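Local atomic coordinates of thymidylate synthase (Enterobacteria phage T4, PDB entry 1TIS), a protein that catalyses the reductive methylation of dUMP to dTMP, with 5,10-methylenetetrahydrofolate as carbon donor and reductant, in the pathway that supplies dTTP. Residues 171-176 with 189-194; 85-90 with 103-108; 124-129 with 252-257. All coordinates share one frame; numbering follows the deposited sequence.

Interaction 1. Residues 171-176 with 189-194. With PO4 (phosphate ion), chain B.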
loop_
_atom_site.group_PDB
_atom_site.type_symbol
_atom_site.label_atom_id
_atom_site.label_comp_id
_atom_site.label_asym_id
_atom_site.label_seq_id
_atom_site.Cartn_x
_atom_site.Cartn_y
_atom_site.Cartn_z
ATOM N N LEU A 171 1.042 -12.067 -4.692
ATOM C CA LEU A 171 0.218 -10.880 -4.686
ATOM C C LEU A 171 0.297 -10.266 -3.314
ATOM O O LEU A 171 0.392 -10.992 -2.325
ATOM C CB LEU A 171 -1.264 -11.180 -4.968
ATOM C CG LEU A 171 -2.216 -9.953 -5.095
ATOM C CD1 LEU A 171 -3.338 -10.347 -6.012
ATOM C CD2 LEU A 171 -2.788 -9.497 -3.764
ATOM N N GLN A 172 0.195 -8.951 -3.173
ATOM C CA GLN A 172 0.166 -8.303 -1.861
ATOM C C GLN A 172 -0.849 -7.153 -1.817
ATOM O O GLN A 172 -0.748 -6.198 -2.570
ATOM C CB GLN A 172 1.577 -7.785 -1.524
ATOM C CG GLN A 172 1.532 -6.851 -0.352
ATOM C CD GLN A 172 2.889 -6.416 0.063
ATOM O OE1 GLN A 172 3.195 -6.594 1.228
ATOM N NE2 GLN A 172 3.771 -5.901 -0.770
ATOM N N TRP A 173 -1.797 -7.162 -0.926
ATOM C CA TRP A 173 -2.787 -6.109 -0.846
ATOM C C TRP A 173 -2.470 -5.189 0.290
ATOM O O TRP A 173 -1.729 -5.542 1.235
ATOM C CB TRP A 173 -4.240 -6.641 -0.636
ATOM C CG TRP A 173 -4.435 -7.966 0.084
ATOM C CD1 TRP A 173 -3.738 -9.138 -0.178
ATOM C CD2 TRP A 173 -5.283 -8.129 1.113
ATOM N NE1 TRP A 173 -4.129 -10.033 0.701
ATOM C CE2 TRP A 173 -5.049 -9.460 1.485
ATOM C CE3 TRP A 173 -6.172 -7.308 1.738
ATOM C CZ2 TRP A 173 -5.708 -10.041 2.530
ATOM C CZ3 TRP A 173 -6.837 -7.888 2.791
ATOM C CH2 TRP A 173 -6.609 -9.221 3.180
ATOM N N TYR A 174 -2.991 -3.982 0.165
ATOM C CA TYR A 174 -2.933 -3.080 1.312
ATOM C C TYR A 174 -4.400 -2.822 1.673
ATOM O O TYR A 174 -5.237 -2.624 0.783
ATOM C CB TYR A 174 -2.214 -1.815 0.923
ATOM C CG TYR A 174 -2.028 -0.867 2.071
ATOM C CD1 TYR A 174 -3.103 -0.127 2.547
ATOM C CD2 TYR A 174 -0.770 -0.754 2.609
ATOM C CE1 TYR A 174 -2.918 0.749 3.592
ATOM C CE2 TYR A 174 -0.577 0.130 3.645
ATOM C CZ TYR A 174 -1.650 0.860 4.111
ATOM O OH TYR A 174 -1.434 1.749 5.113
ATOM N N GLN A 175 -4.768 -2.907 2.938
ATOM C CA GLN A 175 -6.153 -2.689 3.340
ATOM C C GLN A 175 -6.123 -1.589 4.380
ATOM O O GLN A 175 -5.324 -1.616 5.323
ATOM C CB GLN A 175 -6.727 -3.949 3.935
ATOM C CG GLN A 175 -8.141 -3.804 4.415
ATOM C CD GLN A 175 -9.069 -4.765 3.714
ATOM O OE1 GLN A 175 -9.887 -4.369 2.881
ATOM N NE2 GLN A 175 -8.995 -6.062 3.930
ATOM N N ARG A 176 -6.982 -0.607 4.182
ATOM C CA ARG A 176 -7.094 0.559 5.025
ATOM C C ARG A 176 -7.555 0.252 6.439
ATOM O O ARG A 176 -6.931 0.727 7.400
ATOM C CB ARG A 176 -8.069 1.523 4.400
ATOM C CG ARG A 176 -7.951 2.905 4.968
ATOM C CD ARG A 176 -9.076 3.724 4.438
ATOM N NE ARG A 176 -10.398 3.260 4.797
ATOM C CZ ARG A 176 -11.261 3.020 3.822
ATOM N NH1 ARG A 176 -10.919 3.193 2.540
ATOM N NH2 ARG A 176 -12.481 2.612 4.119
ATOM N N ALA A 189 -9.289 -15.167 1.513
ATOM C CA ALA A 189 -9.845 -15.961 0.426
ATOM C C ALA A 189 -9.912 -15.151 -0.886
ATOM O O ALA A 189 -9.246 -15.609 -1.822
ATOM C CB ALA A 189 -11.254 -16.479 0.826
ATOM N N SER A 190 -10.570 -13.973 -1.039
ATOM C CA SER A 190 -10.647 -13.229 -2.294
ATOM C C SER A 190 -9.333 -13.066 -3.028
ATOM O O SER A 190 -9.279 -13.467 -4.197
ATOM C CB SER A 190 -11.237 -11.861 -2.032
ATOM O OG SER A 190 -12.458 -11.613 -2.740
ATOM N N TYR A 191 -8.234 -12.564 -2.458
ATOM C CA TYR A 191 -7.019 -12.498 -3.250
ATOM C C TYR A 191 -6.353 -13.866 -3.412
ATOM O O TYR A 191 -5.675 -14.073 -4.419
ATOM C CB TYR A 191 -6.059 -11.525 -2.625
ATOM C CG TYR A 191 -6.501 -10.083 -2.804
ATOM C CD1 TYR A 191 -6.403 -9.437 -4.024
ATOM C CD2 TYR A 191 -7.035 -9.414 -1.730
ATOM C CE1 TYR A 191 -6.858 -8.127 -4.159
ATOM C CE2 TYR A 191 -7.486 -8.106 -1.866
ATOM C CZ TYR A 191 -7.401 -7.458 -3.078
ATOM O OH TYR A 191 -7.908 -6.173 -3.172
ATOM N N ALA A 192 -6.487 -14.849 -2.497
ATOM C CA ALA A 192 -5.997 -16.224 -2.670
ATOM C C ALA A 192 -6.535 -16.812 -3.974
ATOM O O ALA A 192 -5.788 -17.409 -4.771
ATOM C CB ALA A 192 -6.493 -17.096 -1.549
ATOM N N THR A 193 -7.853 -16.632 -4.211
ATOM C CA THR A 193 -8.494 -17.041 -5.445
ATOM C C THR A 193 -7.906 -16.116 -6.500
ATOM O O THR A 193 -7.389 -16.700 -7.461
ATOM C CB THR A 193 -10.017 -16.895 -5.342
ATOM O OG1 THR A 193 -10.416 -17.540 -4.139
ATOM C CG2 THR A 193 -10.773 -17.588 -6.459
ATOM N N LEU A 194 -7.819 -14.769 -6.411
ATOM C CA LEU A 194 -7.165 -13.959 -7.464
ATOM C C LEU A 194 -5.739 -14.363 -7.844
ATOM O O LEU A 194 -5.377 -14.265 -9.024
ATOM C CB LEU A 194 -7.051 -12.470 -7.115
ATOM C CG LEU A 194 -7.718 -11.357 -7.971
ATOM C CD1 LEU A 194 -6.707 -10.236 -8.128
ATOM C CD2 LEU A 194 -8.110 -11.823 -9.358
HETATM P P PO4 B . -14.047 2.741 7.267
HETATM O O1 PO4 B . -15.405 3.299 7.928
HETATM O O2 PO4 B . -13.567 1.665 8.176
HETATM O O3 PO4 B . -13.178 3.947 7.233
HETATM O O4 PO4 B . -14.563 2.267 5.973
#
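Within the beta-alpha-beta unit of strand 168-179, helix 184-202 and strand 205-219, Trp173 and Tyr191 stack where the helix lies back over the sheet; the axes of 171-175 and 189-194 run at 149°, roughly antiparallel. The five-membered ring of Trp173 forms an offset stack with the phenol ring, centroids 4.3 Å apart and planes inclined by 25°. Tyr191 CD2 sits over the indole face, 3.5 Å from Trp173 CG, while Trp173 CB makes a CH-pi contact over the tyrosine face. Leu171 crosses Tyr191 at about a right angle: with its CG anti to the backbone N (chi1 -175°), Leu171 CD2 is 3.6 Å from Tyr191 CD1, and Leu171 CD1 is 4.0 Å from Leu194 CD1. Tyr160 also meets the Tyr191 ring.

Further along, where the chain turns a corner, Arg176 NH2 donates a hydrogen bond to phosphate O4 (2.8 Å), which lies near the guanidinium plane; the ion is probably from the crystallisation liquor. Arg137 NH2 of the second subunit is hydrogen-bonded to the same ion. Arg176 is a dUMP-binding residue by similarity, and arginines from both subunits meeting at one phosphate typify the shared nucleotide site of dimeric thymidylate synthases.

Interaction 2. Residues 85-90 with 103-108; sequences TVWDEN and GELGPI
Trp87 meets Leu105 and Ile108 along one continuous apolar path, a worked example of how a single large side chain can tie a turn to a loop a little further on in the chain. The path begins at CB, which lies 4.1 Å from Leu105 CD1. The same methyl stays close to the next ring atoms: CG is 4.2 Å from Leu105 CD1, and CD2 and CE3 lie about as near to it. Leu105 thus spends one branch on CB and the CG-CD2-CE3 side of the indole, approaching the ring obliquely. In Trp87, chi1 (-79°) sets CG beside the backbone N, and chi2 (84°) turns the six-membered ring toward Ile108. There the far corner, CH2, comes 4.0 Å from Ile108 CG2, with the two side chains sliding past each other in opposite directions.

The pyrrole side of the indole has a polar partner on helix 53-64: NE1 is hydrogen-bonded to Glu58 OE1, a bond that would limit rotation of the ring, and Trp61 of that helix also meets the indole edge-to-face.

At its root, Trp87 belongs to the type I beta turn from Thr85 to Asp88, closed by Asp88 N to Thr85 O at 2.9 Å. Across from it, the backbone of Leu105 pairs with Thr67 and Ala152, fixing the loop that offers the two aliphatic groups. A tryptophan in the turn leading into helix 88-95 is thereby packed against the loop before helix 109-114 and against helices 53-64 and 69-77, an aromatic-aliphatic core of the helical part of the thymidylate synthase fold.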
loop_
_atom_site.group_PDB
_atom_site.type_symbol
_atom_site.label_atom_id
_atom_site.label_comp_id
_atom_site.label_asym_id
_atom_site.label_seq_id
_atom_site.Cartn_x
_atom_site.Cartn_y
_atom_site.Cartn_z
ATOM N N THR A 85 -27.436 -10.650 -0.831
ATOM C CA THR A 85 -26.060 -10.530 -1.219
ATOM C C THR A 85 -25.412 -9.435 -0.371
ATOM O O THR A 85 -26.031 -8.472 0.087
ATOM C CB THR A 85 -25.987 -10.227 -2.742
ATOM O OG1 THR A 85 -24.861 -10.984 -3.165
ATOM C CG2 THR A 85 -25.788 -8.776 -3.141
ATOM N N VAL A 86 -24.119 -9.688 -0.199
ATOM C CA VAL A 86 -23.143 -8.916 0.554
ATOM C C VAL A 86 -23.170 -7.389 0.435
ATOM O O VAL A 86 -22.724 -6.710 1.361
ATOM C CB VAL A 86 -21.722 -9.447 0.177
ATOM C CG1 VAL A 86 -21.395 -10.611 1.089
ATOM C CG2 VAL A 86 -21.643 -9.898 -1.304
ATOM N N TRP A 87 -23.635 -6.801 -0.680
ATOM C CA TRP A 87 -23.683 -5.358 -0.761
ATOM C C TRP A 87 -25.100 -4.831 -0.595
ATOM O O TRP A 87 -25.298 -3.621 -0.528
ATOM C CB TRP A 87 -23.102 -4.866 -2.106
ATOM C CG TRP A 87 -21.564 -4.835 -2.187
ATOM C CD1 TRP A 87 -20.923 -5.982 -2.512
ATOM C CD2 TRP A 87 -20.689 -3.764 -2.012
ATOM N NE1 TRP A 87 -19.668 -5.650 -2.558
ATOM C CE2 TRP A 87 -19.481 -4.366 -2.274
ATOM C CE3 TRP A 87 -20.664 -2.413 -1.696
ATOM C CZ2 TRP A 87 -18.275 -3.702 -2.243
ATOM C CZ3 TRP A 87 -19.457 -1.720 -1.659
ATOM C CH2 TRP A 87 -18.278 -2.363 -1.930
ATOM N N ASP A 88 -26.121 -5.670 -0.430
ATOM C CA ASP A 88 -27.499 -5.214 -0.300
ATOM C C ASP A 88 -27.791 -4.196 0.782
ATOM O O ASP A 88 -28.227 -3.071 0.503
ATOM C CB ASP A 88 -28.404 -6.395 -0.074
ATOM C CG ASP A 88 -28.651 -7.205 -1.324
ATOM O OD1 ASP A 88 -28.758 -6.667 -2.426
ATOM O OD2 ASP A 88 -28.763 -8.402 -1.169
ATOM N N GLU A 89 -27.550 -4.544 2.036
ATOM C CA GLU A 89 -27.764 -3.596 3.102
ATOM C C GLU A 89 -26.417 -2.925 3.146
ATOM O O GLU A 89 -25.561 -3.339 3.926
ATOM C CB GLU A 89 -28.056 -4.288 4.435
ATOM C CG GLU A 89 -29.541 -4.346 4.841
ATOM C CD GLU A 89 -30.368 -5.514 4.296
ATOM O OE1 GLU A 89 -29.943 -6.668 4.431
ATOM O OE2 GLU A 89 -31.447 -5.274 3.751
ATOM N N ASN A 90 -26.221 -2.008 2.186
ATOM C CA ASN A 90 -24.993 -1.192 1.986
ATOM C C ASN A 90 -25.360 -0.239 0.840
ATOM O O ASN A 90 -25.144 0.983 0.844
ATOM C CB ASN A 90 -23.753 -2.058 1.584
ATOM C CG ASN A 90 -22.402 -1.452 1.945
ATOM O OD1 ASN A 90 -21.741 -0.856 1.111
ATOM N ND2 ASN A 90 -21.893 -1.551 3.152
ATOM N N GLY A 103 -30.097 -0.504 -8.473
ATOM C CA GLY A 103 -28.868 -1.043 -9.010
ATOM C C GLY A 103 -27.535 -0.413 -8.619
ATOM O O GLY A 103 -26.684 -1.118 -8.071
ATOM N N GLU A 104 -27.288 0.867 -8.892
ATOM C CA GLU A 104 -25.954 1.400 -8.725
ATOM C C GLU A 104 -25.466 1.589 -7.316
ATOM O O GLU A 104 -26.221 1.969 -6.424
ATOM C CB GLU A 104 -25.792 2.741 -9.424
ATOM C CG GLU A 104 -25.852 2.645 -10.951
ATOM C CD GLU A 104 -24.629 2.124 -11.709
ATOM O OE1 GLU A 104 -23.588 2.785 -11.613
ATOM O OE2 GLU A 104 -24.735 1.099 -12.413
ATOM N N LEU A 105 -24.179 1.263 -7.174
ATOM C CA LEU A 105 -23.398 1.502 -5.975
ATOM C C LEU A 105 -22.437 2.717 -6.111
ATOM O O LEU A 105 -21.885 3.282 -5.133
ATOM C CB LEU A 105 -22.677 0.213 -5.717
ATOM C CG LEU A 105 -23.561 -0.923 -5.253
ATOM C CD1 LEU A 105 -22.815 -2.250 -5.190
ATOM C CD2 LEU A 105 -24.058 -0.567 -3.857
ATOM N N GLY A 106 -22.257 3.176 -7.362
ATOM C CA GLY A 106 -21.386 4.307 -7.634
ATOM C C GLY A 106 -20.037 3.796 -8.108
ATOM O O GLY A 106 -19.926 2.602 -8.323
ATOM N N PRO A 107 -18.975 4.522 -8.379
ATOM C CA PRO A 107 -17.772 3.966 -8.984
ATOM C C PRO A 107 -16.840 3.080 -8.162
ATOM O O PRO A 107 -15.626 3.314 -8.027
ATOM C CB PRO A 107 -17.110 5.209 -9.547
ATOM C CG PRO A 107 -17.588 6.365 -8.745
ATOM C CD PRO A 107 -19.035 5.956 -8.560
ATOM N N ILE A 108 -17.463 1.987 -7.733
ATOM C CA ILE A 108 -16.936 0.973 -6.834
ATOM C C ILE A 108 -15.783 0.228 -7.469
ATOM O O ILE A 108 -15.627 0.317 -8.687
ATOM C CB ILE A 108 -18.191 0.094 -6.490
ATOM C CG1 ILE A 108 -19.086 0.877 -5.546
ATOM C CG2 ILE A 108 -17.869 -1.162 -5.773
ATOM C CD1 ILE A 108 -18.307 1.485 -4.349
#

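Interaction 3. Residues 124-129 with 252-257; sequences EVIDRI and LSTKEQ
Asp127 and Thr254 join helix 121-131 to the first turn of helix 254-262 through a side-chain hydrogen bond, part of the helical layer that packs beside the central sheet of thymidylate synthase. Thr254 OG1 donates to Asp127 OD1 over 2.8 Å and meets that oxygen nearly along its C-O axis. Threonine orientation divides the polar and apolar work: OG1 is anti to the carbonyl carbon (chi1 -49°) and faces the carboxylate, whereas CG2, anti to the backbone N, turns to Ile126. Thr254 CG2 is 3.4 Å from Ile126 CG2, and the two side chains pass at a slant. One residue thus receives both a charged and an aliphatic neighbour from consecutive positions of the opposing helix.

Lys255 adds a looser electrostatic element. Its chain bends at chi2 and chi4 to bring Lys255 NZ 3.9 Å from Asp127 OD1, a long salt bridge at the exposed margin of the contact.

A second shell surrounds these groups. Lys130, further along helix 121-131, gives a hydrogen bond from NZ to Thr254 OG1, and this ammonium group on the hydroxyl oxygen would be expected to polarise it and strengthen it as a donor to Asp127. On the buried side, Ile126 packs on Val198 and Met201 of helix 184-202, and Met201 also touches Thr254, which closes the apolar half of the interface. Further along the second helix, Gln257 NE2 is hydrogen-bonded to the carbonyl oxygens of Phe249 and Met201. Ser253 occupies the N-cap position of that helix, and Ser253 O accepts from both Glu256 N, at 2.7 Å, and Gln257 N, at 3.0 Å.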
loop_
_atom_site.group_PDB
_atom_site.type_symbol
_atom_site.label_atom_id
_atom_site.label_comp_id
_atom_site.label_asym_id
_atom_site.label_seq_id
_atom_site.Cartn_x
_atom_site.Cartn_y
_atom_site.Cartn_z
ATOM N N GLU A 124 -4.758 -5.126 -18.535
ATOM C CA GLU A 124 -3.395 -4.899 -18.922
ATOM C C GLU A 124 -2.306 -5.285 -17.911
ATOM O O GLU A 124 -1.104 -5.389 -18.214
ATOM C CB GLU A 124 -3.337 -3.468 -19.349
ATOM C CG GLU A 124 -3.193 -2.515 -18.202
ATOM C CD GLU A 124 -2.043 -1.589 -18.509
ATOM O OE1 GLU A 124 -0.888 -2.030 -18.423
ATOM O OE2 GLU A 124 -2.326 -0.446 -18.870
ATOM N N VAL A 125 -2.677 -5.598 -16.678
ATOM C CA VAL A 125 -1.694 -6.000 -15.688
ATOM C C VAL A 125 -1.463 -7.473 -15.908
ATOM O O VAL A 125 -0.450 -7.993 -15.465
ATOM C CB VAL A 125 -2.195 -5.751 -14.211
ATOM C CG1 VAL A 125 -3.077 -6.867 -13.536
ATOM C CG2 VAL A 125 -0.890 -5.546 -13.447
ATOM N N ILE A 126 -2.364 -8.204 -16.552
ATOM C CA ILE A 126 -2.090 -9.583 -16.777
ATOM C C ILE A 126 -1.187 -9.645 -17.974
ATOM O O ILE A 126 -0.408 -10.576 -18.054
ATOM C CB ILE A 126 -3.420 -10.294 -16.924
ATOM C CG1 ILE A 126 -4.045 -10.260 -15.498
ATOM C CG2 ILE A 126 -3.251 -11.691 -17.501
ATOM C CD1 ILE A 126 -5.422 -10.862 -15.177
ATOM N N ASP A 127 -1.145 -8.673 -18.889
ATOM C CA ASP A 127 -0.131 -8.648 -19.928
ATOM C C ASP A 127 1.246 -8.380 -19.316
ATOM O O ASP A 127 2.081 -9.248 -19.559
ATOM C CB ASP A 127 -0.442 -7.579 -20.967
ATOM C CG ASP A 127 -1.703 -7.841 -21.803
ATOM O OD1 ASP A 127 -2.144 -8.986 -21.889
ATOM O OD2 ASP A 127 -2.241 -6.891 -22.384
ATOM N N ARG A 128 1.605 -7.339 -18.513
ATOM C CA ARG A 128 2.957 -7.191 -17.940
ATOM C C ARG A 128 3.496 -8.492 -17.377
ATOM O O ARG A 128 4.623 -8.835 -17.727
ATOM C CB ARG A 128 3.047 -6.194 -16.788
ATOM C CG ARG A 128 2.571 -4.807 -17.203
ATOM C CD ARG A 128 3.271 -3.622 -16.485
ATOM N NE ARG A 128 4.561 -3.229 -17.072
ATOM C CZ ARG A 128 4.838 -1.970 -17.432
ATOM N NH1 ARG A 128 3.984 -0.970 -17.224
ATOM N NH2 ARG A 128 6.001 -1.693 -18.005
ATOM N N ILE A 129 2.690 -9.280 -16.649
ATOM C CA ILE A 129 3.086 -10.586 -16.121
ATOM C C ILE A 129 3.380 -11.531 -17.267
ATOM O O ILE A 129 4.337 -12.304 -17.227
ATOM C CB ILE A 129 2.012 -11.338 -15.328
ATOM C CG1 ILE A 129 1.051 -10.445 -14.522
ATOM C CG2 ILE A 129 2.815 -12.323 -14.484
ATOM C CD1 ILE A 129 1.467 -9.809 -13.187
ATOM N N LEU A 252 -4.804 -18.609 -24.555
ATOM C CA LEU A 252 -5.754 -17.668 -25.115
ATOM C C LEU A 252 -5.277 -16.272 -24.820
ATOM O O LEU A 252 -4.566 -16.105 -23.829
ATOM C CB LEU A 252 -7.159 -17.883 -24.532
ATOM C CG LEU A 252 -7.917 -19.184 -24.873
ATOM C CD1 LEU A 252 -9.412 -19.117 -24.549
ATOM C CD2 LEU A 252 -7.815 -19.393 -26.357
ATOM N N SER A 253 -5.607 -15.293 -25.681
ATOM C CA SER A 253 -5.176 -13.920 -25.463
ATOM C C SER A 253 -5.785 -13.390 -24.190
ATOM O O SER A 253 -6.949 -13.709 -23.953
ATOM C CB SER A 253 -5.601 -13.064 -26.621
ATOM O OG SER A 253 -6.971 -13.190 -26.934
ATOM N N THR A 254 -5.080 -12.628 -23.353
ATOM C CA THR A 254 -5.591 -12.097 -22.073
ATOM C C THR A 254 -7.021 -11.595 -22.034
ATOM O O THR A 254 -7.830 -11.909 -21.148
ATOM C CB THR A 254 -4.641 -11.000 -21.658
ATOM O OG1 THR A 254 -3.328 -11.544 -21.783
ATOM C CG2 THR A 254 -4.892 -10.518 -20.272
ATOM N N LYS A 255 -7.338 -10.885 -23.104
ATOM C CA LYS A 255 -8.672 -10.339 -23.214
ATOM C C LYS A 255 -9.731 -11.456 -23.424
ATOM O O LYS A 255 -10.879 -11.369 -22.975
ATOM C CB LYS A 255 -8.677 -9.306 -24.369
ATOM C CG LYS A 255 -7.383 -8.498 -24.617
ATOM C CD LYS A 255 -6.665 -9.093 -25.859
ATOM C CE LYS A 255 -5.140 -8.963 -25.898
ATOM N NZ LYS A 255 -4.509 -9.835 -24.917
ATOM N N GLU A 256 -9.362 -12.571 -24.047
ATOM C CA GLU A 256 -10.187 -13.737 -24.305
ATOM C C GLU A 256 -10.265 -14.733 -23.132
ATOM O O GLU A 256 -11.213 -15.533 -22.966
ATOM C CB GLU A 256 -9.596 -14.342 -25.534
ATOM C CG GLU A 256 -10.438 -15.324 -26.241
ATOM C CD GLU A 256 -11.839 -14.810 -26.420
ATOM O OE1 GLU A 256 -12.045 -13.895 -27.223
ATOM O OE2 GLU A 256 -12.712 -15.328 -25.722
ATOM N N GLN A 257 -9.221 -14.649 -22.291
ATOM C CA GLN A 257 -9.110 -15.427 -21.065
ATOM C C GLN A 257 -10.042 -14.904 -19.974
ATOM O O GLN A 257 -10.633 -15.731 -19.263
ATOM C CB GLN A 257 -7.693 -15.405 -20.501
ATOM C CG GLN A 257 -6.625 -16.054 -21.363
ATOM C CD GLN A 257 -5.285 -16.154 -20.643
ATOM O OE1 GLN A 257 -4.863 -15.164 -20.066
ATOM N NE2 GLN A 257 -4.595 -17.290 -20.572
#

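Overall arrangement
The three contacts grade from core to surface. The centre of interaction 1 lies about 5 Å from the centre of the chain, that of interaction 2 about 16 Å and that of interaction 3 about 20 Å. The first two are buried and wholly apolar across their segments, but differ in form: aromatic stacking between strand and helix in one, scattered methyl contacts along an indole in the other. Interaction 3, partly buried, adds a hydrogen bond and a long salt bridge to a smaller apolar contact. Helix 184-202 connects interactions 1 and 3, supplying Tyr191 to one and backing the other through Val198 and Met201. Helix 53-64 similarly touches both 189-194 and the segments of interaction 2.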